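LamCAT (Aquimarina, PDB 6JH5) probably hydrolyses the beta-1,3-glucan laminarin as a marine bacterial glycoside hydrolase of family 16 with a concanavalin-like fold. Local coordinates at residues Tyr39-Glu42 / Asn43-Val46; Val151-Val154 / Thr155-His158; Trp135-His138 / Asn139-Ala143. All coordinates share one frame; numbering follows the deposited sequence.

Contact 1: Tyr39-Glu42 / Asn43-Val46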
loop_
_atom_site.group_PDB
_atom_site.type_symbol
_atom_site.label_atom_id
_atom_site.label_comp_id
_atom_site.label_asym_id
_atom_site.label_seq_id
_atom_site.Cartn_x
_atom_site.Cartn_y
_atom_site.Cartn_z
ATOM N N TYR A 39 4.857 -11.276 -9.280
ATOM C CA TYR A 39 5.795 -10.553 -8.404
ATOM C C TYR A 39 7.148 -11.271 -8.318
ATOM O O TYR A 39 7.199 -12.457 -8.311
ATOM C CB TYR A 39 5.139 -10.370 -7.042
ATOM C CG TYR A 39 4.044 -9.336 -7.003
ATOM C CD1 TYR A 39 4.257 -8.069 -7.489
ATOM C CD2 TYR A 39 2.832 -9.605 -6.396
ATOM C CE1 TYR A 39 3.284 -7.097 -7.411
ATOM C CE2 TYR A 39 1.846 -8.641 -6.313
ATOM C CZ TYR A 39 2.083 -7.376 -6.802
ATOM O OH TYR A 39 1.113 -6.441 -6.698
ATOM N N ARG A 40 8.204 -10.474 -8.245
ATOM C CA ARG A 40 9.586 -10.986 -8.151
ATOM C C ARG A 40 10.425 -10.067 -7.253
ATOM O O ARG A 40 10.092 -8.938 -7.090
ATOM C CB ARG A 40 10.253 -10.895 -9.526
ATOM C CG ARG A 40 9.544 -11.668 -10.623
ATOM C CD ARG A 40 10.380 -11.748 -11.881
ATOM N NE ARG A 40 11.383 -12.774 -11.721
ATOM C CZ ARG A 40 12.539 -12.776 -12.323
ATOM N NH1 ARG A 40 12.871 -11.766 -13.098
ATOM N NH2 ARG A 40 13.377 -13.765 -12.120
ATOM N N ARG A 41 11.483 -10.626 -6.678
ATOM C CA ARG A 41 12.477 -9.845 -5.909
ATOM C C ARG A 41 13.301 -8.948 -6.839
ATOM O O ARG A 41 13.633 -7.900 -6.472
ATOM C CB ARG A 41 13.430 -10.805 -5.209
ATOM C CG ARG A 41 14.596 -10.113 -4.536
ATOM C CD ARG A 41 14.103 -9.193 -3.453
ATOM N NE ARG A 41 15.147 -8.502 -2.736
ATOM C CZ ARG A 41 15.766 -7.429 -3.151
ATOM N NH1 ARG A 41 15.473 -6.905 -4.323
ATOM N NH2 ARG A 41 16.667 -6.858 -2.379
ATOM N N GLU A 42 13.555 -9.412 -8.063
ATOM C CA GLU A 42 14.425 -8.723 -9.046
ATOM C C GLU A 42 13.856 -7.373 -9.478
ATOM O O GLU A 42 14.600 -6.516 -9.843
ATOM C CB GLU A 42 14.665 -9.605 -10.260
ATOM C CG GLU A 42 15.603 -10.739 -9.943
ATOM C CD GLU A 42 14.931 -12.013 -9.476
ATOM O OE1 GLU A 42 13.787 -11.960 -9.066
ATOM O OE2 GLU A 42 15.570 -13.031 -9.536
ATOM N N ASN A 43 12.554 -7.206 -9.324
ATOM C CA ASN A 43 11.889 -5.945 -9.720
ATOM C C ASN A 43 12.084 -4.846 -8.671
ATOM O O ASN A 43 11.638 -3.760 -8.908
ATOM C CB ASN A 43 10.422 -6.174 -10.062
ATOM C CG ASN A 43 10.253 -7.019 -11.301
ATOM O OD1 ASN A 43 10.606 -8.171 -11.304
ATOM N ND2 ASN A 43 9.711 -6.433 -12.345
ATOM N N ALA A 44 12.736 -5.175 -7.564
ATOM C CA ALA A 44 13.025 -4.195 -6.504
ATOM C C ALA A 44 14.528 -3.939 -6.448
ATOM O O ALA A 44 15.270 -4.857 -6.335
ATOM C CB ALA A 44 12.504 -4.674 -5.176
ATOM N N THR A 45 14.891 -2.676 -6.553
ATOM C CA THR A 45 16.289 -2.222 -6.514
ATOM C C THR A 45 16.364 -0.925 -5.715
ATOM O O THR A 45 15.333 -0.408 -5.328
ATOM C CB THR A 45 16.836 -1.962 -7.923
ATOM O OG1 THR A 45 16.070 -0.945 -8.558
ATOM C CG2 THR A 45 16.889 -3.220 -8.755
ATOM N N VAL A 46 17.585 -0.507 -5.411
ATOM C CA VAL A 46 17.798 0.804 -4.765
ATOM C C VAL A 46 18.737 1.595 -5.664
ATOM O O VAL A 46 19.758 1.073 -6.052
ATOM C CB VAL A 46 18.365 0.704 -3.340
ATOM C CG1 VAL A 46 18.877 2.035 -2.852
ATOM C CG2 VAL A 46 17.328 0.160 -2.385
HETATM O O HOH W 1 12.215 -8.990 -13.483
HETATM O O HOH W 2 17.149 -6.577 -7.464
#
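The carbonyl oxygen of Ala44 receives both the guanidinium of Arg41 and a water. Arg41 NH1 lies 2.9 Å from Ala44 O and makes a weak hydrogen bond to it, bent to 123° at the hydrogen, with the oxygen at the edge of the guanidinium and in its plane. The same water that donates to Ala44 O over 2.8 Å also points weakly at Glu42 O. Arg41 gets there by folding back: CB leaves the backbone away from residues 43-46 and CG is anti to the backbone N (chi1 173°); the bend at chi2 then brings NH1 beside the methyl group of Ala44, 3.8 Å from NH1 to CB. Phe22 receives the same guanidinium in a cation-pi contact.

The backbone here forms a type I turn from Arg41 to Ala44, closed by Ala44 N donating to Arg41 O at 3.1 Å.

Arg40 and Asn43 meet on another part of the turn. The CB-CG-CD part of Arg40 bends round the amide oxygen and crosses the Asn43 side chain, with CB 3.3 Å from Asn43 OD1, while the guanidinium and amide planes stand 76° apart. A water links the polar ends, accepting from Arg40 NH1 and donating to Asn43 OD1 at 2.8 Å. Asn43 ND2 turns inward to Thr54 O and Thr66 OG1, so this buried amide has partners at both its oxygen and its nitrogen. Glu42 OE1 lies over one face of the Arg40 guanidinium, toward its rim, while OE2, 3.5 Å from Arg40 NH2 and well out of the plane, completes a salt bridge.

That pairing is therefore one of charge without a directed N-H bond, whereas the bonds of Asn43 fix its amide orientation and hold the turn against strands 50-60 and 63-71.

Contact 2: Val151-Val154 / Thr155-His158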
loop_
_atom_site.group_PDB
_atom_site.type_symbol
_atom_site.label_atom_id
_atom_site.label_comp_id
_atom_site.label_asym_id
_atom_site.label_seq_id
_atom_site.Cartn_x
_atom_site.Cartn_y
_atom_site.Cartn_z
ATOM N N VAL A 151 -4.642 15.041 -6.775
ATOM C CA VAL A 151 -3.175 15.145 -6.845
ATOM C C VAL A 151 -2.888 15.319 -8.327
ATOM O O VAL A 151 -3.086 14.393 -9.067
ATOM C CB VAL A 151 -2.499 13.892 -6.266
ATOM C CG1 VAL A 151 -0.998 14.025 -6.325
ATOM C CG2 VAL A 151 -2.954 13.659 -4.843
ATOM N N SER A 152 -2.514 16.536 -8.693
ATOM C CA SER A 152 -2.190 16.694 -10.185
ATOM C C SER A 152 -0.966 16.027 -10.869
ATOM O O SER A 152 -1.041 15.726 -12.042
ATOM C CB SER A 152 -2.345 18.128 -10.564
ATOM O OG SER A 152 -1.450 18.904 -9.844
ATOM N N SER A 153 0.050 15.798 -10.055
ATOM C CA SER A 153 1.310 15.176 -10.454
ATOM C C SER A 153 1.671 14.038 -9.496
ATOM O O SER A 153 2.555 14.190 -8.705
ATOM C CB SER A 153 2.336 16.246 -10.473
ATOM O OG SER A 153 3.558 15.732 -10.897
ATOM N N VAL A 154 1.081 12.864 -9.701
ATOM C CA VAL A 154 1.444 11.695 -8.853
ATOM C C VAL A 154 2.851 11.216 -9.220
ATOM O O VAL A 154 3.420 10.497 -8.446
ATOM C CB VAL A 154 0.437 10.533 -8.896
ATOM C CG1 VAL A 154 -0.945 10.991 -8.470
ATOM C CG2 VAL A 154 0.407 9.841 -10.247
ATOM N N THR A 155 3.342 11.641 -10.389
ATOM C CA THR A 155 4.689 11.299 -10.888
ATOM C C THR A 155 5.762 12.065 -10.104
ATOM O O THR A 155 6.896 11.738 -10.258
ATOM C CB THR A 155 4.772 11.509 -12.399
ATOM O OG1 THR A 155 4.263 12.815 -12.610
ATOM C CG2 THR A 155 3.913 10.515 -13.146
ATOM N N SER A 156 5.379 13.138 -9.427
ATOM C CA SER A 156 6.316 13.865 -8.540
ATOM C C SER A 156 6.229 13.246 -7.146
ATOM O O SER A 156 5.259 12.605 -6.854
ATOM C CB SER A 156 6.027 15.335 -8.456
ATOM O OG SER A 156 6.176 15.944 -9.713
ATOM N N TYR A 157 7.224 13.494 -6.317
ATOM C CA TYR A 157 7.124 12.950 -4.948
ATOM C C TYR A 157 6.065 13.718 -4.167
ATOM O O TYR A 157 6.019 14.908 -4.202
ATOM C CB TYR A 157 8.415 13.104 -4.151
ATOM C CG TYR A 157 9.579 12.312 -4.672
ATOM C CD1 TYR A 157 9.758 10.980 -4.369
ATOM C CD2 TYR A 157 10.524 12.930 -5.457
ATOM C CE1 TYR A 157 10.852 10.283 -4.844
ATOM C CE2 TYR A 157 11.613 12.250 -5.952
ATOM C CZ TYR A 157 11.784 10.922 -5.639
ATOM O OH TYR A 157 12.876 10.302 -6.157
ATOM N N HIS A 158 5.303 12.945 -3.411
ATOM C CA HIS A 158 4.285 13.430 -2.461
ATOM C C HIS A 158 4.395 12.608 -1.176
ATOM O O HIS A 158 4.911 11.541 -1.214
ATOM C CB HIS A 158 2.871 13.342 -3.042
ATOM C CG HIS A 158 2.626 14.268 -4.181
ATOM N ND1 HIS A 158 2.187 15.543 -4.000
ATOM C CD2 HIS A 158 2.744 14.102 -5.508
ATOM C CE1 HIS A 158 2.062 16.120 -5.168
ATOM N NE2 HIS A 158 2.375 15.264 -6.101
#
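Val151 lays its CG1 methyl over one face of the His158 imidazole, 3.8 Å from CG1 to the ring centroid and 18° off the ring normal, a CH-pi contact. The methyl is shifted toward the rim, nearest NE2 at 3.6 Å from CG1. With CG1 anti to the backbone N (chi1 -179°), Val151 presents this branch to the ring.

The edge of the same ring is tied to the backbone. His158 NE2 donates to Ser153 O at 2.8 Å; the oxygen lies almost in the ring plane, although the bond is bent to 132° at the hydrogen. Ser153 O also accepts from Ser156 N at 3.1 Å, which closes the type I turn running from Ser153 to Ser156. The two donors come to the oxygen from opposite faces of the carbonyl plane, so one acceptor holds both the turn and the imidazole that follows it. The other ring nitrogen, His158 ND1, is hydrogen-bonded to Asp174 OD2. With both nitrogens engaged and a methyl over one face, the rotation of the ring is well defined, and the carboxylate would probably favour a protonated imidazole.

Beside the turn the two serine hydroxyls approach, Ser153 OG 2.9 Å from Ser156 OG.

The turn belongs to the loop between strands 142-150 and 158-164. Val151 and Val154 pack on Thr129 of strand 128-136, Val154 also touches Met89 and His122, and His158 starts strand 158-164, its backbone bonded to Ile87 in the neighbouring strand 81-88.

Contact 3: Trp135-His138 / Asn139-Ala143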
loop_
_atom_site.group_PDB
_atom_site.type_symbol
_atom_site.label_atom_id
_atom_site.label_comp_id
_atom_site.label_asym_id
_atom_site.label_seq_id
_atom_site.Cartn_x
_atom_site.Cartn_y
_atom_site.Cartn_z
ATOM N N TRP A 135 -12.640 -4.095 6.112
ATOM C CA TRP A 135 -12.756 -4.949 7.304
ATOM C C TRP A 135 -14.009 -5.821 7.198
ATOM O O TRP A 135 -14.693 -5.760 6.209
ATOM C CB TRP A 135 -12.718 -4.117 8.593
ATOM C CG TRP A 135 -13.942 -3.312 8.919
ATOM C CD1 TRP A 135 -14.862 -3.582 9.884
ATOM C CD2 TRP A 135 -14.340 -2.063 8.339
ATOM N NE1 TRP A 135 -15.813 -2.610 9.924
ATOM C CE2 TRP A 135 -15.523 -1.667 8.989
ATOM C CE3 TRP A 135 -13.824 -1.254 7.325
ATOM C CZ2 TRP A 135 -16.190 -0.498 8.661
ATOM C CZ3 TRP A 135 -14.507 -0.117 6.980
ATOM C CH2 TRP A 135 -15.670 0.261 7.640
ATOM N N GLN A 136 -14.210 -6.649 8.207
ATOM C CA GLN A 136 -15.444 -7.453 8.280
ATOM C C GLN A 136 -16.168 -6.925 9.501
ATOM O O GLN A 136 -15.616 -6.975 10.547
ATOM C CB GLN A 136 -15.109 -8.925 8.431
ATOM C CG GLN A 136 -16.303 -9.840 8.220
ATOM C CD GLN A 136 -15.816 -11.257 8.369
ATOM O OE1 GLN A 136 -15.801 -11.800 9.464
ATOM N NE2 GLN A 136 -15.335 -11.821 7.279
ATOM N N ASP A 137 -17.383 -6.455 9.301
ATOM C CA ASP A 137 -18.099 -5.763 10.388
ATOM C C ASP A 137 -18.747 -6.759 11.336
ATOM O O ASP A 137 -18.587 -7.940 11.156
ATOM C CB ASP A 137 -19.029 -4.674 9.860
ATOM C CG ASP A 137 -20.295 -5.163 9.177
ATOM O OD1 ASP A 137 -20.562 -6.336 9.241
ATOM O OD2 ASP A 137 -20.978 -4.344 8.609
ATOM N N HIS A 138 -19.526 -6.220 12.264
ATOM C CA HIS A 138 -20.185 -6.991 13.348
ATOM C C HIS A 138 -21.342 -7.831 12.807
ATOM O O HIS A 138 -21.858 -8.640 13.553
ATOM C CB HIS A 138 -20.563 -6.077 14.510
ATOM C CG HIS A 138 -21.406 -4.925 14.091
ATOM N ND1 HIS A 138 -20.972 -3.990 13.202
ATOM C CD2 HIS A 138 -22.677 -4.595 14.381
ATOM C CE1 HIS A 138 -21.917 -3.114 12.991
ATOM N NE2 HIS A 138 -22.969 -3.461 13.697
ATOM N N ASN A 139 -21.720 -7.606 11.562
ATOM C CA ASN A 139 -22.805 -8.394 10.941
ATOM C C ASN A 139 -22.214 -9.426 9.984
ATOM O O ASN A 139 -22.944 -9.874 9.152
ATOM C CB ASN A 139 -23.798 -7.538 10.175
ATOM C CG ASN A 139 -24.529 -6.580 11.079
ATOM O OD1 ASN A 139 -24.914 -6.945 12.167
ATOM N ND2 ASN A 139 -24.681 -5.350 10.633
ATOM N N ASN A 140 -20.914 -9.678 10.099
ATOM C CA ASN A 140 -20.224 -10.639 9.206
ATOM C C ASN A 140 -20.306 -10.170 7.753
ATOM O O ASN A 140 -20.479 -10.987 6.871
ATOM C CB ASN A 140 -20.807 -12.045 9.313
ATOM C CG ASN A 140 -19.899 -13.048 8.653
ATOM O OD1 ASN A 140 -18.701 -12.931 8.760
ATOM N ND2 ASN A 140 -20.467 -14.007 7.956
ATOM N N THR A 141 -20.200 -8.874 7.518
ATOM C CA THR A 141 -20.259 -8.444 6.116
ATOM C C THR A 141 -19.006 -7.634 5.803
ATOM O O THR A 141 -18.501 -6.993 6.666
ATOM C CB THR A 141 -21.548 -7.707 5.732
ATOM O OG1 THR A 141 -21.556 -6.381 6.225
ATOM C CG2 THR A 141 -22.796 -8.407 6.203
ATOM N N TYR A 142 -18.553 -7.781 4.578
ATOM C CA TYR A 142 -17.370 -7.031 4.118
ATOM C C TYR A 142 -17.751 -5.552 4.101
ATOM O O TYR A 142 -18.772 -5.186 3.583
ATOM C CB TYR A 142 -16.955 -7.551 2.743
ATOM C CG TYR A 142 -16.004 -6.640 2.027
ATOM C CD1 TYR A 142 -14.808 -6.266 2.597
ATOM C CD2 TYR A 142 -16.321 -6.126 0.798
ATOM C CE1 TYR A 142 -13.941 -5.415 1.941
ATOM C CE2 TYR A 142 -15.465 -5.275 0.131
ATOM C CZ TYR A 142 -14.261 -4.919 0.697
ATOM O OH TYR A 142 -13.436 -4.071 0.020
ATOM N N ALA A 143 -16.901 -4.734 4.700
ATOM C CA ALA A 143 -17.166 -3.290 4.774
ATOM C C ALA A 143 -15.969 -2.512 4.243
ATOM O O ALA A 143 -14.895 -2.970 4.374
ATOM C CB ALA A 143 -17.409 -2.925 6.215
HETATM O O HOH W 3 -23.531 -4.673 7.935
#
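Asn139 donates its backbone N to Asp137 OD1 at 2.9 Å, forming an Asx turn, while its ND2 shares a water with Asp137 OD2. At Asn140 the backbone takes the left-handed conformation, and its N bonds to Asp137 O at 3.1 Å, closing a type I turn. Thr141 follows with its N on Asp137 OD1 at 3.1 Å; this donor and Asn139 N reach the oxygen from opposite faces of the carboxylate. The Asp137 chi1 of 73° swings the carboxylate across the loop to meet them. Thr141 O in turn takes a nearly straight bond, 172°, from Asp137 N at 2.9 Å. Tyr142 pairs with Gln136 at a non-hydrogen-bonded site, and its hydroxyl bonds to His134 ND1. Ala143 pairs with Trp135 through two backbone bonds and sets CB over the centre of the indole six-membered ring, 3.6 Å from the centroid, in a CH-pi contact; Trp135 NE1 reaches out to Asn188 O. A type I turn followed by a left-handed residue, with the Asp137 N to Thr141 O bond below it, is the 3:5 beta hairpin with a G1 bulge, here joining strands 128-136 and 142-150.

Overall arrangement
From the N terminus, contact 1 comes first and turns the chain from strand 37-39, which pairs with strand 63-71, into strand 44-47, which pairs with strand 50-60. Contact 3 follows at residues 135-143, closing the hairpin of strands 128-136 and 142-150. Contact 2, at residues 151-158, then carries the chain from strand 142-150 into strand 158-164. The three lie in series, so none nests in or crosses another. Contacts 2 and 3 sit at the two ends of strand 142-150, their centres about 34 Å apart. Contact 3 lies on the opposite side of the chain's centre from both others, while the centres of contacts 1 and 2 are about 23 Å apart.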